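Local coordinates for acyl-coenzyme A oxidase 3 (Yarrowia lipolytica, PDB 5YS9) that oxidises acyl-CoA thioesters to (2E)-enoyl-CoA with FAD, passing the electrons to oxygen to give hydrogen peroxide in peroxisomal fatty acid beta-oxidation, at the interface of chains A and B. Sequence-based numbering; all coordinates share one arbitrary frame. Chains: chain A/B, Acyl-coenzyme A oxidase 3.

Contact 1: the interface of chains A and B. Residues chain A 236-241; chain B 672-673, 677.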
# COMPACT_ATOMS: atom_id res chain seq x y z
N VAL A 236 35.72 19.36 9.10
CA VAL A 236 35.70 18.10 9.85
C VAL A 236 35.69 18.36 11.38
O VAL A 236 34.92 17.80 12.15
CB VAL A 236 36.93 17.27 9.38
CG1 VAL A 236 37.57 16.45 10.47
CG2 VAL A 236 36.56 16.38 8.20
N SER A 237 36.57 19.24 11.77
CA SER A 237 36.73 19.71 13.13
C SER A 237 35.44 20.19 13.83
O SER A 237 35.12 19.76 14.90
CB SER A 237 37.77 20.83 13.08
OG SER A 237 38.21 21.13 14.35
N SER A 238 34.70 21.09 13.20
CA SER A 238 33.54 21.73 13.82
C SER A 238 32.17 21.28 13.25
O SER A 238 31.13 21.65 13.79
CB SER A 238 33.70 23.24 13.60
OG SER A 238 33.53 23.53 12.21
N HIS A 239 32.18 20.54 12.14
CA HIS A 239 30.99 20.16 11.40
C HIS A 239 30.30 21.37 10.76
O HIS A 239 29.15 21.25 10.33
CB HIS A 239 30.01 19.36 12.29
CG HIS A 239 29.57 18.06 11.69
ND1 HIS A 239 28.24 17.72 11.52
CD2 HIS A 239 30.29 17.02 11.21
CE1 HIS A 239 28.17 16.51 10.98
NE2 HIS A 239 29.40 16.08 10.78
N SER A 240 30.98 22.51 10.64
CA SER A 240 30.40 23.68 9.92
C SER A 240 30.53 23.53 8.42
O SER A 240 31.42 22.81 7.92
CB SER A 240 31.04 24.99 10.34
OG SER A 240 30.83 25.22 11.73
N LEU A 241 29.64 24.22 7.71
CA LEU A 241 29.55 24.14 6.29
C LEU A 241 30.70 24.88 5.66
O LEU A 241 31.07 25.95 6.12
CB LEU A 241 28.28 24.80 5.80
CG LEU A 241 27.01 24.12 6.31
CD1 LEU A 241 25.83 24.73 5.59
CD2 LEU A 241 27.08 22.61 6.12
N PRO B 672 24.03 23.65 11.32
CA PRO B 672 24.54 22.51 10.56
C PRO B 672 24.61 21.20 11.32
O PRO B 672 24.57 20.15 10.73
CB PRO B 672 25.92 22.96 10.14
CG PRO B 672 26.34 23.86 11.23
CD PRO B 672 25.10 24.60 11.64
N ARG B 673 24.79 21.26 12.63
CA ARG B 673 25.00 20.04 13.37
C ARG B 673 23.76 19.57 14.12
O ARG B 673 22.94 20.37 14.54
CB ARG B 673 26.32 20.01 14.17
CG ARG B 673 26.46 20.97 15.32
CD ARG B 673 27.80 21.68 15.30
NE ARG B 673 27.57 23.11 15.15
CZ ARG B 673 28.26 23.89 14.35
NH1 ARG B 673 29.26 23.41 13.65
NH2 ARG B 673 27.96 25.17 14.26
N TYR B 677 24.96 15.98 18.12
CA TYR B 677 26.31 16.01 17.62
C TYR B 677 27.35 15.80 18.71
O TYR B 677 28.23 14.98 18.57
CB TYR B 677 26.58 17.31 16.88
CG TYR B 677 27.98 17.45 16.38
CD1 TYR B 677 28.42 16.76 15.27
CD2 TYR B 677 28.87 18.30 17.00
CE1 TYR B 677 29.70 16.91 14.81
CE2 TYR B 677 30.15 18.45 16.55
CZ TYR B 677 30.55 17.75 15.45
OH TYR B 677 31.83 17.92 15.00
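One face of the A:His239 imidazole receives the rim of the B:Tyr677 phenol ring. CE1 of the tyrosine sits above the plane, displaced toward the ring's rim, and its shortest contact is with A:His239 CG at 3.3 Å. The planes are inclined by about 32°, which lowers the CE1 side of the phenol onto the imidazole instead of laying the rings flat. The hydroxyl end continues past the imidazole, placing B:Tyr677 OH 3.6 Å from A:His239 CB. The second flat group, the guanidinium of B:Arg673, is covered on one face from within its own chain: B:Pro672 CG stands 3.6 Å above it, over its centre. At the edge of this group, in its plane, lies the hydroxyl of A:Ser240.

In acyl-CoA oxidase family terms, a loop in the middle, beta-rich acyl-CoA dehydrogenase-like domain of chain A meets the C-terminal segment of chain B, where coil leads into helix 677-685.

B:Arg673 makes the polar link through one terminal nitrogen. NH1 donates to A:Ser240 OG at 3.1 Å, nearly straight with 178° at the hydrogen. It also donates to the backbone carbonyl A:Ser238 O at 2.6 Å. This second bond is markedly bent, with the donor above the carbonyl plane and the oxygen tilted from the guanidinium plane. The side chain reaches both acceptors by folding back: CG lies between the backbone N and the carbonyl carbon (chi1 67°), and the chain bends again at chi2 and chi3.

On the chain A side, A:Ser240 N donates to A:Ser238 OG at 3.2 Å, a second-shell bond that spans A:His239 and probably helps hold both acceptors toward B:Arg673. Next to it, B:Pro672 CB lies 3.7 Å from the backbone carbonyl A:His239 O, with the apolar A:Leu241 CG more distant at 4.2 Å.

Contact 2: the interface of chains A and B. Residues chain A 459, 463, 548, 551; chain B 350, 354, 428.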
# COMPACT_ATOMS: atom_id res chain seq x y z
N ASN A 459 8.73 1.68 -12.79
CA ASN A 459 8.02 1.86 -14.05
C ASN A 459 9.00 2.19 -15.15
O ASN A 459 8.87 1.67 -16.27
CB ASN A 459 6.91 2.94 -13.94
CG ASN A 459 5.68 2.43 -13.20
OD1 ASN A 459 4.93 1.63 -13.75
ND2 ASN A 459 5.51 2.83 -11.95
N LEU A 463 9.72 -0.23 -18.51
CA LEU A 463 9.63 0.29 -19.88
C LEU A 463 10.95 0.16 -20.67
O LEU A 463 10.90 -0.06 -21.86
CB LEU A 463 9.16 1.75 -19.91
CG LEU A 463 7.75 2.01 -19.37
CD1 LEU A 463 7.45 3.51 -19.36
CD2 LEU A 463 6.64 1.28 -20.12
N GLN A 548 2.26 0.41 -23.49
CA GLN A 548 1.53 -0.66 -22.82
C GLN A 548 2.17 -2.02 -23.19
O GLN A 548 2.40 -2.85 -22.30
CB GLN A 548 0.03 -0.60 -23.17
CG GLN A 548 -0.84 -1.79 -22.73
CD GLN A 548 -0.92 -2.00 -21.20
OE1 GLN A 548 -0.32 -1.25 -20.41
NE2 GLN A 548 -1.66 -3.04 -20.78
N PHE A 551 5.66 -2.51 -21.37
CA PHE A 551 5.38 -2.83 -19.99
C PHE A 551 4.90 -4.27 -19.82
O PHE A 551 5.40 -4.99 -18.95
CB PHE A 551 4.34 -1.86 -19.34
CG PHE A 551 4.23 -2.05 -17.85
CD1 PHE A 551 3.36 -2.97 -17.32
CD2 PHE A 551 5.08 -1.38 -17.00
CE1 PHE A 551 3.30 -3.20 -15.97
CE2 PHE A 551 5.03 -1.60 -15.62
CZ PHE A 551 4.14 -2.52 -15.11
N TYR B 350 2.40 6.18 -21.09
CA TYR B 350 2.34 5.25 -19.98
C TYR B 350 2.01 5.99 -18.71
O TYR B 350 1.29 5.47 -17.89
CB TYR B 350 3.58 4.38 -19.81
CG TYR B 350 3.22 3.17 -18.96
CD1 TYR B 350 2.28 2.23 -19.43
CD2 TYR B 350 3.74 3.01 -17.67
CE1 TYR B 350 1.88 1.15 -18.63
CE2 TYR B 350 3.36 1.92 -16.89
CZ TYR B 350 2.42 1.00 -17.36
OH TYR B 350 2.03 -0.05 -16.57
N ARG B 354 -1.40 5.37 -16.11
CA ARG B 354 -1.29 5.17 -14.66
C ARG B 354 -2.25 6.06 -13.89
O ARG B 354 -2.78 5.61 -12.87
CB ARG B 354 0.14 5.40 -14.17
CG ARG B 354 1.13 4.37 -14.70
CD ARG B 354 2.56 4.81 -14.47
NE ARG B 354 2.85 4.99 -13.05
CZ ARG B 354 3.98 5.48 -12.54
NH1 ARG B 354 4.99 5.84 -13.32
NH2 ARG B 354 4.08 5.60 -11.22
N GLN B 428 3.65 6.99 -6.15
CA GLN B 428 4.73 6.49 -7.03
C GLN B 428 4.82 7.34 -8.30
O GLN B 428 5.89 7.57 -8.76
CB GLN B 428 4.50 5.03 -7.44
CG GLN B 428 4.72 4.04 -6.34
CD GLN B 428 4.32 2.66 -6.81
OE1 GLN B 428 5.01 2.06 -7.64
NE2 GLN B 428 3.22 2.18 -6.32
O HOH W 1 3.27 1.78 -10.27
O HOH W 2 2.62 0.35 -13.61
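B:Tyr350, with 89 Å² of its surface hidden by chain A, drives its phenol between A:Phe551, A:Leu463 and A:Asn459. Its hydroxyl points down on the A:Phe551 ring from above the centre: B:Tyr350 OH is 3.2 Å from A:Phe551 CG, and the remaining ring carbons lie at similar distances. The two side chains cross at about a right angle, a tip-on-face contact. B:Tyr350 CG lies anti to the backbone N (chi1 -161°), sending the ring outward from its helix toward chain A. One face of the phenol meets A:Leu463, whose CD2 is offset toward the rim. At its edge, in plane, come two side-chain carbonyls: A:Asn459 OD1, 3.5 Å from B:Tyr350 CE2, and A:Gln548 OE1, 3.7 Å from B:Tyr350 CE1.

A:Asn459, burying 44 Å², lies against B:Arg354 tip to tip, its amide stacked on the guanidinium with the planes 21° apart. A:Asn459 CG and B:Arg354 CZ are 3.6 Å apart. The amide ND2 sits over the centre of that face, but its N-H points away, making this a stacking contact rather than a hydrogen bond.

Two waters take up the polar ends of this amide. Water 2 joins A:Asn459 OD1, at 2.6 Å, to the B:Tyr350 hydroxyl. Water 1 lies 3.0 Å from A:Asn459 ND2, almost in line with the N-H (177°), and is bonded in turn to B:Gln428 OE1, at 3.2 Å. Gripped at both ends, the amide is probably restrained in its rotation.

B:Arg354 and B:Gln428 also belong to the residues lining the FAD pocket, so the A:Asn459 stack and its water link may couple chain A to the cofactor environment of chain B. In the helical part of this acyl-CoA oxidase, helices 458-477 and 547-573 of chain A face helices 349-384 and 391-429 of chain B.

The C-alpha centres of contact 1 and contact 2 are about 43 Å apart, and the two share no residue or secondary-structure element. In contact 1 the C-terminal segment of chain B reaches a loop of chain A's middle domain, whereas contact 2 joins long helices of both subunits beside an FAD pocket. Two-fold symmetry repeats each with the chains exchanged, so the subunits are held at widely separated points. Such a spread fits the dimer deposited here, and the helical contact could help shape a cofactor site at the subunit boundary; the structure alone does not show how this pair relates to the reported heteropentamer.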